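PDB 6FTH: extracellular solute-binding protein, family 1 from Bifidobacterium longum subsp. infantis, which probably binds human milk oligosaccharides outside the cell and hands them to an ABC transporter for uptake. Local coordinates for residues D51-C56 with L359-Y365; S366-F370 with F409-I413. One frame throughout, in Å; residues are numbered along the deposited sequence.

Contact 1: D51-C56 with L359-Y365; sequences DLEADC and LLYSEKY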
ATOM      1  N   ASP A  51     -18.182  21.302 -12.750  1.00 19.19           N
ATOM      2  CA  ASP A  51     -18.085  20.966 -14.170  1.00 18.69           C
ATOM      3  C   ASP A  51     -18.611  19.560 -14.431  1.00 20.89           C
ATOM      4  O   ASP A  51     -19.337  19.326 -15.403  1.00 19.70           O
ATOM      5  CB  ASP A  51     -16.629  21.045 -14.643  1.00 18.75           C
ATOM      6  CG  ASP A  51     -16.066  22.454 -14.638  1.00 20.97           C
ATOM      7  OD1 ASP A  51     -16.836  23.415 -14.419  1.00 23.16           O
ATOM      8  OD2 ASP A  51     -14.842  22.600 -14.860  1.00 21.96           O
ATOM      9  N   LEU A  52     -18.238  18.599 -13.578  1.00 16.95           N
ATOM     10  CA  LEU A  52     -18.629  17.219 -13.817  1.00 18.96           C
ATOM     11  C   LEU A  52     -20.138  17.078 -13.797  1.00 19.07           C
ATOM     12  O   LEU A  52     -20.725  16.402 -14.652  1.00 19.04           O
ATOM     13  CB  LEU A  52     -18.001  16.323 -12.750  1.00 16.54           C
ATOM     14  CG  LEU A  52     -18.369  14.836 -12.735  1.00 18.78           C
ATOM     15  CD1 LEU A  52     -17.882  14.178 -13.996  1.00 19.07           C
ATOM     16  CD2 LEU A  52     -17.764  14.170 -11.489  1.00 19.95           C
ATOM     17  N   GLU A  53     -20.778  17.709 -12.811  1.00 21.65           N
ATOM     18  CA  GLU A  53     -22.225  17.662 -12.686  1.00 23.26           C
ATOM     19  C   GLU A  53     -22.897  18.234 -13.927  1.00 22.72           C
ATOM     20  O   GLU A  53     -23.840  17.644 -14.458  1.00 23.09           O
ATOM     21  CB  GLU A  53     -22.655  18.435 -11.441  1.00 22.61           C
ATOM     22  CG  GLU A  53     -24.133  18.362 -11.197  1.00 26.14           C
ATOM     23  CD  GLU A  53     -24.525  18.947  -9.846  1.00 26.92           C
ATOM     24  OE1 GLU A  53     -23.724  19.704  -9.260  1.00 33.05           O
ATOM     25  OE2 GLU A  53     -25.621  18.627  -9.365  1.00 31.55           O
ATOM     26  N   ALA A  54     -22.411  19.374 -14.412  1.00 21.01           N
ATOM     27  CA  ALA A  54     -22.963  19.947 -15.636  1.00 23.32           C
ATOM     28  C   ALA A  54     -22.788  18.991 -16.807  1.00 24.85           C
ATOM     29  O   ALA A  54     -23.725  18.744 -17.580  1.00 23.44           O
ATOM     30  CB  ALA A  54     -22.255  21.265 -15.931  1.00 25.11           C
ATOM     31  N   ASP A  55     -21.588  18.427 -16.946  1.00 17.36           N
ATOM     32  CA  ASP A  55     -21.300  17.540 -18.068  1.00 22.55           C
ATOM     33  C   ASP A  55     -22.111  16.266 -17.994  1.00 20.04           C
ATOM     34  O   ASP A  55     -22.379  15.644 -19.021  1.00 20.92           O
ATOM     35  CB  ASP A  55     -19.817  17.184 -18.089  1.00 20.94           C
ATOM     36  CG  ASP A  55     -18.953  18.312 -18.592  1.00 19.43           C
ATOM     37  OD1 ASP A  55     -19.496  19.409 -18.913  1.00 21.49           O
ATOM     38  OD2 ASP A  55     -17.726  18.102 -18.680  1.00 21.56           O
ATOM     39  N   CYS A  56     -22.489  15.852 -16.796  1.00 20.21           N
ATOM     40  CA  CYS A  56     -23.339  14.690 -16.656  1.00 21.26           C
ATOM     41  C   CYS A  56     -24.795  14.995 -16.984  1.00 21.57           C
ATOM     42  O   CYS A  56     -25.566  14.067 -17.213  1.00 24.00           O
ATOM     43  CB  CYS A  56     -23.247  14.186 -15.224  1.00 25.09           C
ATOM     44  SG  CYS A  56     -23.260  12.391 -15.128  1.00 49.63           S
ATOM     45  N   LEU A 359     -17.346   9.633 -17.155  1.00 16.31           N
ATOM     46  CA  LEU A 359     -16.714  10.946 -17.102  1.00 15.82           C
ATOM     47  C   LEU A 359     -15.611  11.003 -16.044  1.00 15.45           C
ATOM     48  O   LEU A 359     -14.545  11.590 -16.285  1.00 15.62           O
ATOM     49  CB  LEU A 359     -17.764  12.027 -16.863  1.00 17.18           C
ATOM     50  CG  LEU A 359     -18.753  12.226 -18.017  1.00 22.77           C
ATOM     51  CD1 LEU A 359     -19.825  13.214 -17.615  1.00 20.73           C
ATOM     52  CD2 LEU A 359     -18.018  12.717 -19.273  1.00 23.14           C
ATOM     53  N   LEU A 360     -15.840  10.389 -14.868  1.00 14.09           N
ATOM     54  CA  LEU A 360     -14.796  10.313 -13.850  1.00 15.44           C
ATOM     55  C   LEU A 360     -13.514   9.729 -14.411  1.00 10.77           C
ATOM     56  O   LEU A 360     -12.419  10.191 -14.067  1.00 13.74           O
ATOM     57  CB  LEU A 360     -15.252   9.483 -12.642  1.00 13.82           C
ATOM     58  CG  LEU A 360     -16.249  10.181 -11.709  1.00 14.56           C
ATOM     59  CD1 LEU A 360     -16.873   9.156 -10.777  1.00 14.97           C
ATOM     60  CD2 LEU A 360     -15.619  11.299 -10.904  1.00 18.56           C
ATOM     61  N   TYR A 361     -13.644   8.719 -15.279  1.00 12.65           N
ATOM     62  CA  TYR A 361     -12.518   7.994 -15.857  1.00 13.71           C
ATOM     63  C   TYR A 361     -12.007   8.611 -17.154  1.00 15.32           C
ATOM     64  O   TYR A 361     -11.070   8.077 -17.768  1.00 14.71           O
ATOM     65  CB  TYR A 361     -12.884   6.503 -16.002  1.00 13.21           C
ATOM     66  CG  TYR A 361     -12.823   5.812 -14.642  1.00 14.72           C
ATOM     67  CD1 TYR A 361     -13.820   5.999 -13.690  1.00 14.48           C
ATOM     68  CD2 TYR A 361     -11.729   5.041 -14.284  1.00 13.64           C
ATOM     69  CE1 TYR A 361     -13.738   5.428 -12.429  1.00 13.65           C
ATOM     70  CE2 TYR A 361     -11.644   4.454 -13.018  1.00 14.18           C
ATOM     71  CZ  TYR A 361     -12.646   4.650 -12.107  1.00 13.79           C
ATOM     72  OH  TYR A 361     -12.574   4.096 -10.846  1.00 14.84           O
ATOM     73  N   SER A 362     -12.568   9.748 -17.566  1.00 14.38           N
ATOM     74  CA  SER A 362     -11.962  10.479 -18.662  1.00 13.74           C
ATOM     75  C   SER A 362     -10.715  11.189 -18.161  1.00 13.23           C
ATOM     76  O   SER A 362     -10.569  11.468 -16.972  1.00 13.16           O
ATOM     77  CB  SER A 362     -12.941  11.529 -19.216  1.00 15.53           C
ATOM     78  OG  SER A 362     -13.096  12.621 -18.332  1.00 15.68           O
ATOM     79  N   GLU A 363      -9.827  11.542 -19.096  1.00 15.00           N
ATOM     80  CA  GLU A 363      -8.609  12.243 -18.709  1.00 12.72           C
ATOM     81  C   GLU A 363      -8.928  13.569 -18.028  1.00 16.41           C
ATOM     82  O   GLU A 363      -8.330  13.902 -16.994  1.00 14.98           O
ATOM     83  CB  GLU A 363      -7.718  12.431 -19.937  1.00 14.44           C
ATOM     84  CG  GLU A 363      -6.379  13.094 -19.666  1.00 14.13           C
ATOM     85  CD  GLU A 363      -5.510  13.186 -20.905  1.00 17.05           C
ATOM     86  OE1 GLU A 363      -5.584  12.220 -21.702  1.00 18.82           O
ATOM     87  OE2 GLU A 363      -4.774  14.193 -21.073  1.00 16.40           O
ATOM     88  N   LYS A 364      -9.908  14.305 -18.576  1.00 17.02           N
ATOM     89  CA  LYS A 364     -10.359  15.578 -18.012  1.00 18.20           C
ATOM     90  C   LYS A 364     -10.629  15.487 -16.512  1.00 16.08           C
ATOM     91  O   LYS A 364     -10.132  16.311 -15.728  1.00 14.84           O
ATOM     92  CB  LYS A 364     -11.629  16.008 -18.756  1.00 19.69           C
ATOM     93  CG  LYS A 364     -12.258  17.308 -18.302  1.00 19.63           C
ATOM     94  CD  LYS A 364     -13.566  17.638 -19.070  1.00 23.63           C
ATOM     95  CE  LYS A 364     -13.344  17.925 -20.545  1.00 28.63           C
ATOM     96  NZ  LYS A 364     -14.616  18.358 -21.216  1.00 30.05           N
ATOM     97  N   TYR A 365     -11.396  14.483 -16.086  1.00 15.33           N
ATOM     98  CA  TYR A 365     -11.789  14.419 -14.672  1.00 14.42           C
ATOM     99  C   TYR A 365     -10.851  13.565 -13.826  1.00 14.91           C
ATOM    100  O   TYR A 365     -10.722  13.807 -12.629  1.00 14.74           O
ATOM    101  CB  TYR A 365     -13.262  14.035 -14.510  1.00 14.43           C
ATOM    102  CG  TYR A 365     -14.137  15.159 -15.014  1.00 16.53           C
ATOM    103  CD1 TYR A 365     -14.189  16.339 -14.326  1.00 16.14           C
ATOM    104  CD2 TYR A 365     -14.820  15.055 -16.205  1.00 16.16           C
ATOM    105  CE1 TYR A 365     -14.928  17.428 -14.794  1.00 18.42           C
ATOM    106  CE2 TYR A 365     -15.576  16.122 -16.696  1.00 18.21           C
ATOM    107  CZ  TYR A 365     -15.616  17.303 -15.976  1.00 20.91           C
ATOM    108  OH  TYR A 365     -16.339  18.377 -16.452  1.00 19.07           O
TER
HETATM  109  O   HOH W   1     -13.643  20.471 -16.175  1.00 23.99           O
HETATM  110  O   HOH W   2     -16.679  16.396 -20.692  1.00 25.44           O
HETATM  111  O   HOH W   3     -16.589  20.219 -19.762  1.00 33.97           O

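Contact 2: S366-F370 with F409-I413; sequences SVQQF and FSGWI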
ATOM      1  N   SER A 366     -10.159  12.604 -14.420  1.00 13.75           N
ATOM      2  CA  SER A 366      -9.181  11.850 -13.643  1.00 13.25           C
ATOM      3  C   SER A 366      -8.031  12.745 -13.211  1.00 13.56           C
ATOM      4  O   SER A 366      -7.619  12.725 -12.046  1.00 13.36           O
ATOM      5  CB  SER A 366      -8.673  10.650 -14.452  1.00 11.14           C
ATOM      6  OG  SER A 366      -9.648   9.628 -14.585  1.00 13.79           O
ATOM      7  N   VAL A 367      -7.528  13.584 -14.120  1.00 12.14           N
ATOM      8  CA  VAL A 367      -6.440  14.480 -13.757  1.00 12.12           C
ATOM      9  C   VAL A 367      -6.900  15.500 -12.726  1.00 11.82           C
ATOM     10  O   VAL A 367      -6.184  15.770 -11.755  1.00 14.57           O
ATOM     11  CB  VAL A 367      -5.816  15.139 -15.004  1.00 14.19           C
ATOM     12  CG1 VAL A 367      -4.820  16.196 -14.584  1.00 15.31           C
ATOM     13  CG2 VAL A 367      -5.145  14.081 -15.878  1.00 15.02           C
ATOM     14  N   GLN A 368      -8.107  16.055 -12.902  1.00 14.74           N
ATOM     15  CA  GLN A 368      -8.583  17.074 -11.964  1.00 15.26           C
ATOM     16  C   GLN A 368      -8.924  16.478 -10.594  1.00 15.43           C
ATOM     17  O   GLN A 368      -8.689  17.117  -9.566  1.00 15.81           O
ATOM     18  CB  GLN A 368      -9.757  17.852 -12.555  1.00 15.41           C
ATOM     19  CG  GLN A 368      -9.343  18.768 -13.697  1.00 15.44           C
ATOM     20  CD  GLN A 368     -10.494  19.639 -14.149  1.00 16.16           C
ATOM     21  OE1 GLN A 368     -10.602  20.799 -13.727  1.00 16.78           O
ATOM     22  NE2 GLN A 368     -11.380  19.082 -14.972  1.00 17.73           N
ATOM     23  N   GLN A 369      -9.444  15.253 -10.536  1.00 14.14           N
ATOM     24  CA  GLN A 369      -9.607  14.648  -9.214  1.00 12.14           C
ATOM     25  C   GLN A 369      -8.267  14.480  -8.526  1.00 13.24           C
ATOM     26  O   GLN A 369      -8.135  14.685  -7.318  1.00 12.37           O
ATOM     27  CB  GLN A 369     -10.255  13.277  -9.307  1.00 11.73           C
ATOM     28  CG  GLN A 369     -11.672  13.202  -9.723  1.00 12.20           C
ATOM     29  CD  GLN A 369     -12.062  11.762  -9.865  1.00 13.38           C
ATOM     30  OE1 GLN A 369     -12.230  11.057  -8.862  1.00 12.75           O
ATOM     31  NE2 GLN A 369     -12.099  11.268 -11.097  1.00 14.01           N
ATOM     32  N   PHE A 370      -7.273  14.020  -9.266  1.00 12.25           N
ATOM     33  CA  PHE A 370      -6.008  13.630  -8.664  1.00 13.26           C
ATOM     34  C   PHE A 370      -5.205  14.860  -8.241  1.00 12.92           C
ATOM     35  O   PHE A 370      -4.591  14.862  -7.174  1.00 14.25           O
ATOM     36  CB  PHE A 370      -5.244  12.739  -9.663  1.00 13.65           C
ATOM     37  CG  PHE A 370      -3.946  12.176  -9.146  1.00 12.00           C
ATOM     38  CD1 PHE A 370      -3.903  11.370  -8.017  1.00 14.38           C
ATOM     39  CD2 PHE A 370      -2.764  12.413  -9.828  1.00 13.80           C
ATOM     40  CE1 PHE A 370      -2.696  10.864  -7.545  1.00 17.06           C
ATOM     41  CE2 PHE A 370      -1.555  11.898  -9.374  1.00 15.90           C
ATOM     42  CZ  PHE A 370      -1.524  11.131  -8.235  1.00 15.11           C
ATOM     43  N   PHE A 409      -8.805   9.104  -5.350  1.00 11.91           N
ATOM     44  CA  PHE A 409      -9.708   9.390  -6.457  1.00 12.53           C
ATOM     45  C   PHE A 409     -10.241   8.142  -7.159  1.00 13.23           C
ATOM     46  O   PHE A 409      -9.776   7.006  -6.975  1.00 12.12           O
ATOM     47  CB  PHE A 409      -9.054  10.323  -7.487  1.00 12.51           C
ATOM     48  CG  PHE A 409      -8.096   9.644  -8.481  1.00 11.78           C
ATOM     49  CD1 PHE A 409      -7.194   8.661  -8.085  1.00 13.49           C
ATOM     50  CD2 PHE A 409      -8.079  10.052  -9.791  1.00 12.92           C
ATOM     51  CE1 PHE A 409      -6.317   8.086  -9.016  1.00 13.92           C
ATOM     52  CE2 PHE A 409      -7.217   9.481 -10.716  1.00 14.74           C
ATOM     53  CZ  PHE A 409      -6.338   8.519 -10.327  1.00 13.34           C
ATOM     54  N   SER A 410     -11.244   8.394  -7.996  1.00 11.15           N
ATOM     55  CA  SER A 410     -11.969   7.383  -8.766  1.00 12.47           C
ATOM     56  C   SER A 410     -11.711   7.693 -10.240  1.00 12.35           C
ATOM     57  O   SER A 410     -12.511   8.370 -10.897  1.00 13.05           O
ATOM     58  CB  SER A 410     -13.445   7.433  -8.463  1.00 13.51           C
ATOM     59  OG  SER A 410     -13.645   7.249  -7.082  1.00 13.08           O
ATOM     60  N   GLY A 411     -10.618   7.165 -10.770  1.00 11.54           N
ATOM     61  CA  GLY A 411     -10.222   7.476 -12.131  1.00 10.98           C
ATOM     62  C   GLY A 411      -8.925   6.775 -12.458  1.00 10.94           C
ATOM     63  O   GLY A 411      -8.485   5.889 -11.725  1.00 13.47           O
ATOM     64  N   TRP A 412      -8.309   7.180 -13.577  1.00 10.94           N
ATOM     65  CA  TRP A 412      -7.052   6.575 -13.977  1.00 10.09           C
ATOM     66  C   TRP A 412      -6.191   7.582 -14.716  1.00 12.24           C
ATOM     67  O   TRP A 412      -6.713   8.419 -15.464  1.00 13.11           O
ATOM     68  CB  TRP A 412      -7.231   5.300 -14.817  1.00 12.62           C
ATOM     69  CG  TRP A 412      -7.752   5.485 -16.222  1.00 13.33           C
ATOM     70  CD1 TRP A 412      -8.966   5.987 -16.597  1.00 12.29           C
ATOM     71  CD2 TRP A 412      -7.079   5.106 -17.434  1.00 13.59           C
ATOM     72  NE1 TRP A 412      -9.074   5.975 -17.974  1.00 13.49           N
ATOM     73  CE2 TRP A 412      -7.931   5.432 -18.501  1.00 14.23           C
ATOM     74  CE3 TRP A 412      -5.836   4.522 -17.711  1.00 14.89           C
ATOM     75  CZ2 TRP A 412      -7.594   5.176 -19.821  1.00 16.11           C
ATOM     76  CZ3 TRP A 412      -5.492   4.287 -19.025  1.00 15.96           C
ATOM     77  CH2 TRP A 412      -6.373   4.613 -20.063  1.00 15.57           C
ATOM     78  N   ILE A 413      -4.886   7.492 -14.488  1.00 10.94           N
ATOM     79  CA  ILE A 413      -3.892   8.313 -15.186  1.00 11.91           C
ATOM     80  C   ILE A 413      -3.271   7.447 -16.267  1.00 13.00           C
ATOM     81  O   ILE A 413      -2.474   6.537 -15.947  1.00 12.46           O
ATOM     82  CB  ILE A 413      -2.822   8.873 -14.233  1.00 11.41           C
ATOM     83  CG1 ILE A 413      -3.429   9.627 -13.038  1.00 11.05           C
ATOM     84  CG2 ILE A 413      -1.863   9.778 -15.009  1.00 14.68           C
ATOM     85  CD1 ILE A 413      -4.288  10.819 -13.375  1.00 13.14           C
TER

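Contact 1: D51-C56 with L359-Y365
Asp55 OD2 is gripped by three donors: the hydroxyl of Tyr365 gives it a hydrogen bond of 2.6 Å, OH to OD2, and waters 2 and 3 donate as well. Both waters also accept from Lys364 NZ, which itself stays 4.0 Å from Asp55 OD2, so the opposite charges are linked through solvent rather than by a direct salt bridge. The tyrosine meets OD2 from above the carboxylate plane, 63° out of it. This is helix-to-helix packing in an α/β lobe of a periplasmic-binding-protein-like fold: helix 47-56 lies against the turn where helix 350-360 gives way to helix 363-371.

That turn is fastened by Ser362, the N-cap of the second helix. Its OG donates to Leu359 O at 2.7 Å, in the carbonyl plane and on a lone pair, and weakly accepts from Tyr365 N. A serine suits the place because one small hydroxyl can serve both helix ends.

The rest of the contact is apolar. Leu52 has CG anti to the backbone N (chi1 175°), which carries CD1 over the centre of the Tyr365 ring, a CH-pi contact 3.9 Å from CD1 to the ring centroid. The opposite face of the ring is covered by Lys364 CG near the rim. Leucine's branching is used fully: CD1 also touches Leu359 CB, while CD2 meets Leu360 CD2 at 3.6 Å, the two side chains crossing at about a right angle. Further along helix 47-56, Leu359 CD1 rests against the backbone of Asp55, 3.8 Å from Asp55 O.

Contact 2: S366-F370 with F409-I413
Residues 366-370 form a helical turn, and 409-413 run past it as an irregular loop segment, closest where Ser366 CA and Gly411 CA stand 4.7 Å apart. A side chain on Gly411 would point at the helix and collide with Ser366 OG, so glycine fits this close approach.

Gln369 reads the backbone of Ser410 with both ends of its amide: OE1 accepts from Ser410 N at 3.0 Å, and NE2 donates to Ser410 O at 2.9 Å. The carbonyl oxygen lies almost in the glutamine's amide plane, yet NE2 sits 61° out of the carbonyl's own plane. NE2 also bonds Tyr365 O, one helical turn back. With an alanine in place of Gln369, Ser410 N and O would probably both lose their side-chain partner, and this part of the loop would be held less firmly to the helix. Ser366 OG, bonded to Leu360 O in the preceding helix, also accepts from Trp412 N (3.0 Å from N to OG), with an N-H...O angle of 159°.

One face of the Phe409 ring takes Phe370 CB, a CH-pi contact 4.2 Å from the centroid, and Gly411 N lies over the opposite face. Phe370, with CG anti to its own N (chi1 -176°), turns its ring obliquely to that of Phe409, and Ile413 CD1 reaches Phe370 CD2 at 4.2 Å. Thus side-chain amide and hydroxyl groups satisfy buried main-chain atoms of an irregular segment, while the buried aromatic and aliphatic groups beside them probably keep water away from these bonds.

In the fold
From the N terminus, the chain first forms strand 29-36 and helix 47-56, then makes an excursion of some three hundred residues before helix 350-360 brings it back. Contact 1 closes that long loop. Contact 2 opens only afterwards, on the continuation of the same helix 363-371, and closes a short loop of 38 residues through helix 390-398, so the two lie in series, neither nested nor crossed. Their centres are about 10 Å apart, and Tyr361 O of contact 1 takes a weak hydrogen bond from Trp412 NE1 of contact 2. Helix 363-371, with the end of helix 350-360, ties helix 47-56 to the loop before strand 418-420; Trp412, in that loop, stacks on Phe119 of helix 114-122.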